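Local coordinates for foldase protein PrsA (Streptococcus pneumoniae, PDB 5TVL) that helps secreted proteins fold outside the cell after translocation and probably catalyses cis-trans isomerisation of peptidyl-proline bonds, at the interface of chains A and B. Sequence-based numbering; all coordinates share one arbitrary frame. Chains: chain A/B, Foldase protein PrsA.

The interface of chains A and B. Residues chain A 12, 16-17, 20-21; chain B 30-31, 34, 81.
B:Met34 reaches from helix 25-44 of one PrsA copy to helix 14-21 of the other and lays its thioether against A:Gln20. The two side chains cross obliquely, the sulfur SD lying 3.7 Å from CG of A:Gln20. Glutamine suits the place by joining two methylenes to a polar end: the bend at chi2 (-65°) lets CB and CG meet the sulfur while the amide oxygen OE1 turns to B:Thr81, which presents its methyl CG2 3.4 Å off. B:Met34 stays extended as far as SD and then bends at chi3 (80°), a flexible unbranched chain whose methyl CE fits between A:Gln20 CG, the backbone carbonyl of A:Gln16 and CG2 of A:Ile12. The branched A:Ile12, from strand 10-13, also sets CG2 3.8 Å from CD1 of B:Leu31, whose forked end thus reaches both A:Ile12 and A:Phe17. The flat ring of A:Phe17 offers broad faces to aliphatic groups: its own A:Val21 lies over one, and B:Leu31 comes from over the other, tilted in beyond the CD1-CE1 rim, with CB 3.8 Å from CE1. No hydrogen bond joins the chains in this patch, part of a two-fold symmetric interface that repeats it with the chains exchanged; whether the pairing forms in the cell the structure alone does not show. Beside the thioether, B:Val30, compact and branched close to its helix, sets its methyl CG1 4.0 Å from CB of A:Gln20.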
ATOM      1  N   ILE A  12      10.551 -36.760 -28.362  1.00 56.86           N
ATOM      2  CA  ILE A  12      10.213 -36.314 -27.007  1.00 45.99           C
ATOM      3  C   ILE A  12       8.695 -36.392 -26.898  1.00 41.86           C
ATOM      4  O   ILE A  12       7.981 -35.730 -27.661  1.00 38.27           O
ATOM      5  CB  ILE A  12      10.679 -34.863 -26.720  1.00 45.75           C
ATOM      6  CG1 ILE A  12      12.196 -34.733 -26.920  1.00 46.67           C
ATOM      7  CG2 ILE A  12      10.302 -34.438 -25.299  1.00 42.55           C
ATOM      8  CD1 ILE A  12      12.724 -33.312 -26.855  1.00 46.41           C
ATOM      9  N   GLN A  16       7.238 -37.421 -21.120  1.00 45.23           N
ATOM     10  CA  GLN A  16       8.660 -37.118 -20.878  1.00 44.04           C
ATOM     11  C   GLN A  16       8.917 -35.631 -20.614  1.00 37.96           C
ATOM     12  O   GLN A  16       9.720 -35.284 -19.747  1.00 38.49           O
ATOM     13  CB  GLN A  16       9.510 -37.559 -22.069  1.00 47.98           C
ATOM     14  CG  GLN A  16       9.694 -39.063 -22.184  1.00 52.58           C
ATOM     15  CD  GLN A  16      10.406 -39.464 -23.465  1.00 50.42           C
ATOM     16  OE1 GLN A  16      10.172 -38.887 -24.529  1.00 47.35           O
ATOM     17  NE2 GLN A  16      11.279 -40.459 -23.368  1.00 52.18           N
ATOM     18  N   PHE A  17       8.247 -34.768 -21.376  1.00 34.83           N
ATOM     19  CA  PHE A  17       8.289 -33.321 -21.134  1.00 33.04           C
ATOM     20  C   PHE A  17       7.659 -32.949 -19.792  1.00 32.00           C
ATOM     21  O   PHE A  17       8.223 -32.141 -19.051  1.00 30.04           O
ATOM     22  CB  PHE A  17       7.605 -32.540 -22.260  1.00 31.81           C
ATOM     23  CG  PHE A  17       7.363 -31.098 -21.923  1.00 30.31           C
ATOM     24  CD1 PHE A  17       8.434 -30.234 -21.741  1.00 29.70           C
ATOM     25  CD2 PHE A  17       6.070 -30.605 -21.760  1.00 29.36           C
ATOM     26  CE1 PHE A  17       8.224 -28.900 -21.418  1.00 30.03           C
ATOM     27  CE2 PHE A  17       5.854 -29.269 -21.442  1.00 29.28           C
ATOM     28  CZ  PHE A  17       6.931 -28.415 -21.269  1.00 28.86           C
ATOM     29  N   GLN A  20       9.947 -33.706 -16.815  1.00 36.47           N
ATOM     30  CA  GLN A  20      10.979 -32.678 -16.624  1.00 38.35           C
ATOM     31  C   GLN A  20      10.405 -31.324 -16.203  1.00 36.22           C
ATOM     32  O   GLN A  20      10.920 -30.704 -15.268  1.00 38.85           O
ATOM     33  CB  GLN A  20      11.805 -32.502 -17.903  1.00 41.77           C
ATOM     34  CG  GLN A  20      12.591 -33.739 -18.319  1.00 45.39           C
ATOM     35  CD  GLN A  20      13.670 -34.119 -17.320  1.00 48.62           C
ATOM     36  OE1 GLN A  20      14.473 -33.279 -16.910  1.00 48.58           O
ATOM     37  NE2 GLN A  20      13.694 -35.389 -16.924  1.00 52.23           N
ATOM     38  N   VAL A  21       9.352 -30.870 -16.885  1.00 33.11           N
ATOM     39  CA  VAL A  21       8.753 -29.542 -16.620  1.00 32.26           C
ATOM     40  C   VAL A  21       8.127 -29.395 -15.224  1.00 31.89           C
ATOM     41  O   VAL A  21       8.043 -28.279 -14.704  1.00 30.23           O
ATOM     42  CB  VAL A  21       7.704 -29.140 -17.698  1.00 30.86           C
ATOM     43  CG1 VAL A  21       6.327 -29.727 -17.409  1.00 29.80           C
ATOM     44  CG2 VAL A  21       7.600 -27.628 -17.819  1.00 30.88           C
TER
ATOM     45  N   VAL B  30      12.387 -25.354 -21.055  1.00 25.57           N
ATOM     46  CA  VAL B  30      12.695 -26.731 -20.651  1.00 23.88           C
ATOM     47  C   VAL B  30      12.700 -27.675 -21.856  1.00 23.43           C
ATOM     48  O   VAL B  30      13.619 -28.478 -22.004  1.00 23.00           O
ATOM     49  CB  VAL B  30      11.726 -27.249 -19.557  1.00 23.23           C
ATOM     50  CG1 VAL B  30      11.909 -28.744 -19.303  1.00 23.41           C
ATOM     51  CG2 VAL B  30      11.937 -26.484 -18.260  1.00 23.60           C
ATOM     52  N   LEU B  31      11.683 -27.569 -22.710  1.00 23.54           N
ATOM     53  CA  LEU B  31      11.571 -28.437 -23.889  1.00 23.64           C
ATOM     54  C   LEU B  31      12.688 -28.174 -24.900  1.00 24.33           C
ATOM     55  O   LEU B  31      13.211 -29.113 -25.500  1.00 25.11           O
ATOM     56  CB  LEU B  31      10.206 -28.276 -24.568  1.00 23.71           C
ATOM     57  CG  LEU B  31       9.918 -29.239 -25.726  1.00 24.30           C
ATOM     58  CD1 LEU B  31       9.823 -30.667 -25.214  1.00 24.72           C
ATOM     59  CD2 LEU B  31       8.649 -28.841 -26.456  1.00 25.13           C
ATOM     60  N   MET B  34      15.664 -29.829 -23.395  1.00 24.00           N
ATOM     61  CA  MET B  34      15.525 -31.283 -23.590  1.00 23.90           C
ATOM     62  C   MET B  34      15.917 -31.718 -25.004  1.00 23.63           C
ATOM     63  O   MET B  34      16.524 -32.780 -25.192  1.00 22.92           O
ATOM     64  CB  MET B  34      14.087 -31.746 -23.321  1.00 24.37           C
ATOM     65  CG  MET B  34      13.725 -31.870 -21.856  1.00 25.20           C
ATOM     66  SD  MET B  34      12.009 -32.380 -21.672  1.00 27.53           S
ATOM     67  CE  MET B  34      12.154 -34.143 -21.968  1.00 27.45           C
ATOM     68  N   THR B  81      18.786 -33.527 -13.020  1.00 54.45           N
ATOM     69  CA  THR B  81      18.726 -32.497 -14.066  1.00 50.68           C
ATOM     70  C   THR B  81      19.997 -31.640 -14.126  1.00 47.46           C
ATOM     71  O   THR B  81      20.417 -31.239 -15.216  1.00 43.99           O
ATOM     72  CB  THR B  81      17.494 -31.582 -13.902  1.00 50.39           C
ATOM     73  OG1 THR B  81      17.510 -30.975 -12.606  1.00 50.31           O
ATOM     74  CG2 THR B  81      16.208 -32.377 -14.069  1.00 51.11           C
TER